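Local coordinates for NS1 (Human bocavirus, PDB 4KW3), which probably initiates viral DNA replication by recognising the origin and nicking one strand with this N-terminal endonuclease domain, ahead of the helicase part of the full-length protein, at residues A262-D265 against N266-P270; S221-K224 against P225-T229; R9-S12 against Q13-T17. One frame throughout, in Å; residues are numbered along the deposited sequence.

Overall arrangement
Contacts 1 and 3 are neighbours, with centres 17 Å apart, and they touch where V268 CG2 packs 3.7 Å from NH1 of R9. Both also lean on helix 204-212, whose L205 meets I269 of contact 1 and F11 of contact 3. Contact 2 stands apart: its centre is 27 Å from that of contact 1 and 31 Å from that of contact 3, which lies across the centre of the chain. Each has one side chain some 10-11 Å from a residue of the predicted nuclease site. Between side chains, I269 is about 11 Å from the predicted catalytic Y211, F11 about 11 Å from H117 and P225 about 10 Å from E108, both predicted metal ligands.

Contact 1. Residues A262-D265 against N266-P270; sequences ATLD and NEVIP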
ATOM      1  N   ALA A 262      18.737   7.525   0.420  1.00 50.75           N
ATOM      2  CA  ALA A 262      20.162   7.840   0.426  1.00 49.81           C
ATOM      3  C   ALA A 262      20.739   7.649   1.827  1.00 45.46           C
ATOM      4  O   ALA A 262      21.805   7.070   1.991  1.00 47.52           O
ATOM      5  CB  ALA A 262      20.382   9.268  -0.040  1.00 31.67           C
ATOM      6  N   THR A 263      20.028   8.145   2.837  1.00 34.95           N
ATOM      7  CA  THR A 263      20.454   7.979   4.212  1.00 38.59           C
ATOM      8  C   THR A 263      20.538   6.497   4.601  1.00 53.59           C
ATOM      9  O   THR A 263      21.538   6.067   5.168  1.00 62.36           O
ATOM     10  CB  THR A 263      19.516   8.719   5.173  1.00 44.95           C
ATOM     11  OG1 THR A 263      19.530  10.120   4.867  1.00 54.32           O
ATOM     12  CG2 THR A 263      19.946   8.507   6.611  1.00 40.08           C
ATOM     13  N   LEU A 264      19.501   5.713   4.290  1.00 46.86           N
ATOM     14  CA  LEU A 264      19.566   4.266   4.519  1.00 47.42           C
ATOM     15  C   LEU A 264      20.738   3.617   3.793  1.00 45.49           C
ATOM     16  O   LEU A 264      21.435   2.777   4.348  1.00 40.63           O
ATOM     17  CB  LEU A 264      18.267   3.562   4.123  1.00 38.09           C
ATOM     18  CG  LEU A 264      17.055   3.838   5.001  1.00 40.93           C
ATOM     19  CD1 LEU A 264      15.849   3.043   4.504  1.00 43.82           C
ATOM     20  CD2 LEU A 264      17.370   3.524   6.452  1.00 46.50           C
ATOM     21  N   ASP A 265      20.955   4.015   2.548  1.00 42.41           N
ATOM     22  CA  ASP A 265      21.960   3.362   1.724  1.00 47.80           C
ATOM     23  C   ASP A 265      23.391   3.726   2.132  1.00 51.32           C
ATOM     24  O   ASP A 265      24.313   2.938   1.960  1.00 58.07           O
ATOM     25  CB  ASP A 265      21.717   3.677   0.249  1.00 42.77           C
ATOM     26  CG  ASP A 265      22.314   2.642  -0.673  1.00 49.47           C
ATOM     27  OD1 ASP A 265      22.387   1.454  -0.271  1.00 56.30           O
ATOM     28  OD2 ASP A 265      22.697   3.014  -1.806  1.00 55.42           O
ATOM     29  N   ASN A 266      23.570   4.906   2.706  1.00 52.24           N
ATOM     30  CA  ASN A 266      24.907   5.367   3.071  1.00 56.42           C
ATOM     31  C   ASN A 266      25.331   5.212   4.537  1.00 61.52           C
ATOM     32  O   ASN A 266      26.461   4.831   4.801  1.00 71.09           O
ATOM     33  CB  ASN A 266      25.132   6.807   2.591  1.00 53.60           C
ATOM     34  CG  ASN A 266      24.891   6.968   1.092  1.00 64.41           C
ATOM     35  OD1 ASN A 266      24.028   7.740   0.668  1.00 76.35           O
ATOM     36  ND2 ASN A 266      25.656   6.240   0.283  1.00 65.20           N
ATOM     37  N   GLU A 267      24.431   5.500   5.475  1.00 54.04           N
ATOM     38  CA  GLU A 267      24.770   5.532   6.895  1.00 51.15           C
ATOM     39  C   GLU A 267      24.246   4.330   7.654  1.00 61.68           C
ATOM     40  O   GLU A 267      24.896   3.821   8.567  1.00 77.84           O
ATOM     41  CB  GLU A 267      24.173   6.772   7.537  1.00 48.30           C
ATOM     42  CG  GLU A 267      24.356   7.997   6.687  1.00 71.43           C
ATOM     43  CD  GLU A 267      23.796   9.230   7.343  1.00 94.98           C
ATOM     44  OE1 GLU A 267      23.301   9.109   8.496  1.00101.06           O
ATOM     45  OE2 GLU A 267      23.835  10.303   6.692  1.00 97.80           O
ATOM     46  N   VAL A 268      23.052   3.893   7.304  1.00 50.24           N
ATOM     47  CA  VAL A 268      22.385   2.899   8.124  1.00 55.71           C
ATOM     48  C   VAL A 268      22.635   1.457   7.681  1.00 51.05           C
ATOM     49  O   VAL A 268      23.169   0.659   8.431  1.00 49.72           O
ATOM     50  CB  VAL A 268      20.900   3.156   8.167  1.00 49.92           C
ATOM     51  CG1 VAL A 268      20.247   2.191   9.165  1.00 45.80           C
ATOM     52  CG2 VAL A 268      20.659   4.611   8.541  1.00 41.20           C
ATOM     53  N   ILE A 269      22.236   1.133   6.458  1.00 48.01           N
ATOM     54  CA  ILE A 269      22.332  -0.228   5.969  1.00 47.55           C
ATOM     55  C   ILE A 269      22.810  -0.310   4.522  1.00 50.97           C
ATOM     56  O   ILE A 269      22.022  -0.585   3.625  1.00 60.60           O
ATOM     57  CB  ILE A 269      20.980  -0.950   6.065  1.00 43.03           C
ATOM     58  CG1 ILE A 269      19.853  -0.020   5.626  1.00 43.33           C
ATOM     59  CG2 ILE A 269      20.727  -1.414   7.479  1.00 31.96           C
ATOM     60  CD1 ILE A 269      18.667  -0.738   5.030  1.00 46.15           C
ATOM     61  N   PRO A 270      24.107  -0.081   4.293  1.00 50.71           N
ATOM     62  CA  PRO A 270      24.711  -0.186   2.957  1.00 42.83           C
ATOM     63  C   PRO A 270      24.536  -1.569   2.369  1.00 47.93           C
ATOM     64  O   PRO A 270      24.406  -2.551   3.104  1.00 51.66           O
ATOM     65  CB  PRO A 270      26.193   0.059   3.230  1.00 33.55           C
ATOM     66  CG  PRO A 270      26.188   0.916   4.485  1.00 42.28           C
ATOM     67  CD  PRO A 270      25.082   0.350   5.309  1.00 47.49           C
TER
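L264 swings its CG beside its own backbone N (chi1 -70°), and its side chain ends up alongside that of V268, the two running in a common direction. The touching branch is CD2 of L264, which lies 3.9 Å from CB of V268 and close to both of its methyls. I269 follows with CG1 between its N and its carbonyl carbon (chi1 42°), which lays that carbon against the backbone O of L264 at 3.5 Å. On the next flank T263 CG2 comes within 3.9 Å of OE1 of E267, the two side chains meeting at a slant.

The backbone bonds change step beneath these side chains. N266 N still reaches A262 O in the ordinary helical way, and E267 N reaches T263 O at 3.0 Å. V268 N, however, turns back to the same T263 O in a weak bond of 3.4 Å, and I269 N then takes L264 O at 2.8 Å, in the carbonyl plane. P270, which has no N-H to give, closes the turn with its CA 3.3 Å from D265 O as a CH...O contact.

D265 OD1 forms a salt bridge with K209 of helix 204-212; I269 O accepts from the same lysine. L264 and I269 rest on that helix, which carries the predicted nuclease residue Y211. Bonds spanning five residues, loss of helical angles at I269 and a proline straight after mark a helix C-terminus that unwinds through a wider pi-type turn, here at the end of helix 257-268.

Contact 2. Residues S221-K224 against P225-T229; sequences SYSK and PDVCT
The carbonyl oxygen of K224 is gripped twice, by V227 N at 2.9 Å and by C228 N at 3.0 Å. The two donors use it differently. C228 N lies in the carbonyl plane, at 157° at the oxygen, whereas V227 N sits well above that plane and makes a more bent bond. One oxygen thus accepts an i+3 and an i+4 bond together.

Side chains meet beside this acceptor. S223 holds OG anti to its own N (chi1 -171°), which carries the hydroxyl to the V227-C228 side of the turn, 3.5 Å from SG of C228 and 4.0 Å from CB of V227. On the other flank OD1 of D226 comes back to 3.2 Å from CB of K224. The rest of the lysine chain bends at chi2 and leads its amine away from the turn.

K224 is the N-cap of helix 225-228, a single turn, and P225 occupies the first helical position, where a proline costs no hydrogen bond because the N-H groups there have no helical acceptor. The acidic D226 comes next, near the positive end of the helix dipole, which may slightly favour its charge.

At the far end the hydroxyl of T229 gives a bond of 2.9 Å to P225 O, the donor tilted from the carbonyl plane, and T229 N adds a weak one to the same oxygen. R217 ties this end to strand 216-217: its NE bonds C228 O, and its N makes a weak bond to T229 OG1. P225 and T229 also rest against N216 of that strand.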
ATOM      1  N   SER A 221      -3.849   5.744 -12.559  1.00 47.66           N
ATOM      2  CA  SER A 221      -3.696   5.113 -13.855  1.00 47.81           C
ATOM      3  C   SER A 221      -3.776   6.152 -14.971  1.00 55.60           C
ATOM      4  O   SER A 221      -3.244   5.935 -16.056  1.00 64.92           O
ATOM      5  CB  SER A 221      -4.804   4.088 -14.065  1.00 53.36           C
ATOM      6  OG  SER A 221      -4.741   3.063 -13.092  1.00 56.73           O
ATOM      7  N   TYR A 222      -4.426   7.285 -14.698  1.00 55.75           N
ATOM      8  CA  TYR A 222      -4.625   8.323 -15.709  1.00 55.50           C
ATOM      9  C   TYR A 222      -3.653   9.465 -15.508  1.00 56.64           C
ATOM     10  O   TYR A 222      -3.864  10.574 -15.990  1.00 69.00           O
ATOM     11  CB  TYR A 222      -6.068   8.839 -15.697  1.00 53.96           C
ATOM     12  CG  TYR A 222      -7.091   7.731 -15.648  1.00 63.21           C
ATOM     13  CD1 TYR A 222      -6.994   6.625 -16.484  1.00 71.88           C
ATOM     14  CD2 TYR A 222      -8.137   7.773 -14.745  1.00 68.85           C
ATOM     15  CE1 TYR A 222      -7.922   5.599 -16.431  1.00 74.46           C
ATOM     16  CE2 TYR A 222      -9.071   6.757 -14.684  1.00 79.96           C
ATOM     17  CZ  TYR A 222      -8.957   5.672 -15.526  1.00 82.40           C
ATOM     18  OH  TYR A 222      -9.893   4.666 -15.456  1.00 90.76           O
ATOM     19  N   SER A 223      -2.575   9.187 -14.797  1.00 49.70           N
ATOM     20  CA  SER A 223      -1.529  10.172 -14.611  1.00 47.30           C
ATOM     21  C   SER A 223      -0.182   9.516 -14.905  1.00 49.27           C
ATOM     22  O   SER A 223      -0.120   8.335 -15.253  1.00 55.53           O
ATOM     23  CB  SER A 223      -1.581  10.731 -13.189  1.00 50.09           C
ATOM     24  OG  SER A 223      -0.719  11.841 -13.038  1.00 57.47           O
ATOM     25  N   LYS A 224       0.894  10.271 -14.730  1.00 48.57           N
ATOM     26  CA  LYS A 224       2.237   9.813 -15.078  1.00 52.90           C
ATOM     27  C   LYS A 224       3.197  10.104 -13.933  1.00 53.86           C
ATOM     28  O   LYS A 224       3.044  11.095 -13.213  1.00 57.10           O
ATOM     29  CB  LYS A 224       2.739  10.509 -16.353  1.00 59.61           C
ATOM     30  CG  LYS A 224       1.854  10.351 -17.576  1.00 76.31           C
ATOM     31  CD  LYS A 224       1.895   8.916 -18.110  1.00 90.73           C
ATOM     32  CE  LYS A 224       1.095   8.767 -19.409  1.00 99.79           C
ATOM     33  NZ  LYS A 224       1.407   7.500 -20.130  1.00 98.20           N
ATOM     34  N   PRO A 225       4.195   9.237 -13.764  1.00 49.94           N
ATOM     35  CA  PRO A 225       5.175   9.379 -12.692  1.00 43.33           C
ATOM     36  C   PRO A 225       5.918  10.703 -12.746  1.00 44.12           C
ATOM     37  O   PRO A 225       6.240  11.275 -11.701  1.00 41.84           O
ATOM     38  CB  PRO A 225       6.148   8.232 -12.954  1.00 42.54           C
ATOM     39  CG  PRO A 225       5.393   7.252 -13.728  1.00 39.99           C
ATOM     40  CD  PRO A 225       4.380   7.994 -14.526  1.00 48.36           C
ATOM     41  N   ASP A 226       6.222  11.174 -13.947  1.00 45.33           N
ATOM     42  CA  ASP A 226       6.946  12.439 -14.085  1.00 48.38           C
ATOM     43  C   ASP A 226       6.051  13.662 -13.761  1.00 52.51           C
ATOM     44  O   ASP A 226       6.552  14.786 -13.613  1.00 48.16           O
ATOM     45  CB  ASP A 226       7.665  12.547 -15.437  1.00 42.89           C
ATOM     46  CG  ASP A 226       6.745  12.310 -16.594  1.00 48.76           C
ATOM     47  OD1 ASP A 226       5.664  11.719 -16.376  1.00 51.05           O
ATOM     48  OD2 ASP A 226       7.099  12.712 -17.716  1.00 57.93           O
ATOM     49  N   VAL A 227       4.738  13.432 -13.658  1.00 43.88           N
ATOM     50  CA  VAL A 227       3.852  14.416 -13.041  1.00 49.82           C
ATOM     51  C   VAL A 227       3.862  14.299 -11.509  1.00 50.05           C
ATOM     52  O   VAL A 227       3.991  15.295 -10.799  1.00 55.35           O
ATOM     53  CB  VAL A 227       2.400  14.315 -13.566  1.00 52.53           C
ATOM     54  CG1 VAL A 227       1.462  15.212 -12.761  1.00 52.13           C
ATOM     55  CG2 VAL A 227       2.344  14.677 -15.030  1.00 40.94           C
ATOM     56  N   CYS A 228       3.730  13.080 -11.003  1.00 50.17           N
ATOM     57  CA  CYS A 228       3.508  12.867  -9.574  1.00 35.97           C
ATOM     58  C   CYS A 228       4.771  12.888  -8.753  1.00 43.09           C
ATOM     59  O   CYS A 228       4.700  12.871  -7.524  1.00 41.27           O
ATOM     60  CB  CYS A 228       2.777  11.547  -9.328  1.00 34.89           C
ATOM     61  SG  CYS A 228       1.240  11.354 -10.239  1.00 60.67           S
ATOM     62  N   THR A 229       5.921  12.826  -9.420  1.00 45.77           N
ATOM     63  CA  THR A 229       7.222  12.776  -8.734  1.00 35.27           C
ATOM     64  C   THR A 229       7.980  14.050  -8.979  1.00 41.82           C
ATOM     65  O   THR A 229       8.135  14.481 -10.131  1.00 54.38           O
ATOM     66  CB  THR A 229       8.100  11.579  -9.240  1.00 43.57           C
ATOM     67  OG1 THR A 229       7.341  10.363  -9.175  1.00 34.48           O
ATOM     68  CG2 THR A 229       9.396  11.443  -8.446  1.00 34.18           C
TER

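Contact 3. Residues R9-S12 against Q13-T17; sequences RAFS and QPAFT
The methyl of A15 lies obliquely against the CD1-CE1 side of the F11 ring, across the bend that brings the chain into strand 15-21. CE1 of F11 is 3.9 Å from CB of A15 and CD1 is 4.0 Å away, so this one flank of the ring takes the methyl. F11 reaches this position by holding CG anti to its backbone N (chi1 -156°), and A15 meets it with a CB directed at the preceding loop. The same methyl lies 3.9 Å from the backbone O of S12, which lies between the two apolar groups along the chain.

Q13 takes a separate path. Its chain bends at CG (chi2 -112°) and folds OE1 back over the turn toward A15 N, making a weak bond of 3.5 Å; its NE2 has a further weak bond to V202 O. CG of Q13 brushes F11 O at 3.8 Å. The peptide bond before P14 is cis, within this bend, and the proline points its CB away from the loop; Q200 packs against both it and Q13.

Beyond A15 the chain enters the central sheet of the nuclease domain, paired antiparallel with strands 114-122 and 185-191. D102 OD2 accepts from S12 N and so ties the loop to strand 101-109. The F11 side chain touches P204 and L205 at the start of helix 204-212, I104 of strand 101-109 and I119 of strand 114-122, while P204 also touches A15, so that ring and methyl lie at the junction between that helix and the sheet.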
ATOM      1  N   ARG A   9      15.664   2.672  11.847  1.00 56.86           N
ATOM      2  CA  ARG A   9      16.985   2.070  12.057  1.00 50.74           C
ATOM      3  C   ARG A   9      16.917   0.651  12.565  1.00 53.80           C
ATOM      4  O   ARG A   9      17.931  -0.053  12.614  1.00 59.18           O
ATOM      5  CB  ARG A   9      17.816   2.919  13.013  1.00 45.07           C
ATOM      6  CG  ARG A   9      18.308   4.206  12.408  1.00 40.23           C
ATOM      7  CD  ARG A   9      18.913   5.154  13.442  1.00 36.33           C
ATOM      8  NE  ARG A   9      19.351   6.375  12.758  1.00 55.31           N
ATOM      9  CZ  ARG A   9      20.498   6.490  12.089  1.00 52.36           C
ATOM     10  NH1 ARG A   9      21.350   5.470  12.033  1.00 42.48           N
ATOM     11  NH2 ARG A   9      20.799   7.627  11.486  1.00 51.83           N
ATOM     12  N   ALA A  10      15.707   0.224  12.904  1.00 49.57           N
ATOM     13  CA  ALA A  10      15.504  -1.076  13.508  1.00 41.21           C
ATOM     14  C   ALA A  10      14.162  -1.690  13.116  1.00 47.07           C
ATOM     15  O   ALA A  10      13.159  -0.982  12.983  1.00 45.92           O
ATOM     16  CB  ALA A  10      15.606  -0.940  15.016  1.00 35.63           C
ATOM     17  N   PHE A  11      14.125  -3.013  12.991  1.00 39.98           N
ATOM     18  CA  PHE A  11      12.887  -3.680  12.601  1.00 44.31           C
ATOM     19  C   PHE A  11      12.688  -5.009  13.331  1.00 46.32           C
ATOM     20  O   PHE A  11      13.464  -5.934  13.132  1.00 47.90           O
ATOM     21  CB  PHE A  11      12.842  -3.911  11.079  1.00 37.56           C
ATOM     22  CG  PHE A  11      11.443  -4.046  10.534  1.00 44.74           C
ATOM     23  CD1 PHE A  11      10.726  -5.232  10.697  1.00 37.72           C
ATOM     24  CD2 PHE A  11      10.833  -2.974   9.868  1.00 46.14           C
ATOM     25  CE1 PHE A  11       9.429  -5.356  10.219  1.00 36.56           C
ATOM     26  CE2 PHE A  11       9.547  -3.092   9.361  1.00 38.83           C
ATOM     27  CZ  PHE A  11       8.835  -4.293   9.547  1.00 41.30           C
ATOM     28  N   SER A  12      11.624  -5.098  14.137  1.00 45.76           N
ATOM     29  CA  SER A  12      11.317  -6.284  14.950  1.00 48.31           C
ATOM     30  C   SER A  12      11.284  -7.599  14.187  1.00 50.47           C
ATOM     31  O   SER A  12      10.635  -7.709  13.143  1.00 47.52           O
ATOM     32  CB  SER A  12       9.969  -6.104  15.645  1.00 52.48           C
ATOM     33  OG  SER A  12      10.060  -5.130  16.665  1.00 59.45           O
ATOM     34  N   GLN A  13      11.948  -8.610  14.739  1.00 48.31           N
ATOM     35  CA  GLN A  13      11.963  -9.938  14.131  1.00 45.07           C
ATOM     36  C   GLN A  13      11.100 -10.920  14.955  1.00 49.60           C
ATOM     37  O   GLN A  13      10.810 -10.660  16.125  1.00 45.39           O
ATOM     38  CB  GLN A  13      13.410 -10.427  13.966  1.00 49.74           C
ATOM     39  CG  GLN A  13      14.255  -9.624  12.977  1.00 53.36           C
ATOM     40  CD  GLN A  13      14.607 -10.408  11.733  1.00 69.06           C
ATOM     41  OE1 GLN A  13      13.729 -10.905  11.010  1.00 78.54           O
ATOM     42  NE2 GLN A  13      15.905 -10.546  11.481  1.00 72.83           N
ATOM     43  N   PRO A  14      10.619 -12.012  14.331  1.00 58.19           N
ATOM     44  CA  PRO A  14      10.768 -12.347  12.910  1.00 52.36           C
ATOM     45  C   PRO A  14       9.860 -11.446  12.068  1.00 52.49           C
ATOM     46  O   PRO A  14       8.811 -10.998  12.563  1.00 55.99           O
ATOM     47  CB  PRO A  14      10.294 -13.801  12.851  1.00 47.50           C
ATOM     48  CG  PRO A  14       9.261 -13.890  13.927  1.00 44.01           C
ATOM     49  CD  PRO A  14       9.752 -12.979  15.035  1.00 56.00           C
ATOM     50  N   ALA A  15      10.280 -11.159  10.837  1.00 42.19           N
ATOM     51  CA  ALA A  15       9.510 -10.298   9.930  1.00 41.48           C
ATOM     52  C   ALA A  15       9.029 -11.065   8.706  1.00 43.97           C
ATOM     53  O   ALA A  15       9.720 -11.947   8.193  1.00 40.37           O
ATOM     54  CB  ALA A  15      10.338  -9.065   9.492  1.00 35.47           C
ATOM     55  N   PHE A  16       7.851 -10.702   8.223  1.00 44.44           N
ATOM     56  CA  PHE A  16       7.270 -11.369   7.068  1.00 41.72           C
ATOM     57  C   PHE A  16       6.725 -10.337   6.098  1.00 36.35           C
ATOM     58  O   PHE A  16       6.362  -9.221   6.494  1.00 35.71           O
ATOM     59  CB  PHE A  16       6.184 -12.356   7.522  1.00 32.36           C
ATOM     60  CG  PHE A  16       6.703 -13.405   8.450  1.00 40.72           C
ATOM     61  CD1 PHE A  16       6.752 -13.173   9.824  1.00 39.06           C
ATOM     62  CD2 PHE A  16       7.205 -14.616   7.946  1.00 35.46           C
ATOM     63  CE1 PHE A  16       7.273 -14.139  10.689  1.00 45.28           C
ATOM     64  CE2 PHE A  16       7.721 -15.587   8.803  1.00 40.80           C
ATOM     65  CZ  PHE A  16       7.752 -15.347  10.176  1.00 46.05           C
ATOM     66  N   THR A  17       6.683 -10.705   4.829  1.00 30.55           N
ATOM     67  CA  THR A  17       6.214  -9.791   3.794  1.00 31.74           C
ATOM     68  C   THR A  17       5.020 -10.385   3.050  1.00 39.66           C
ATOM     69  O   THR A  17       5.054 -11.546   2.601  1.00 44.28           O
ATOM     70  CB  THR A  17       7.362  -9.425   2.830  1.00 39.30           C
ATOM     71  OG1 THR A  17       8.428  -8.823   3.582  1.00 36.20           O
ATOM     72  CG2 THR A  17       6.886  -8.442   1.717  1.00 41.34           C
TER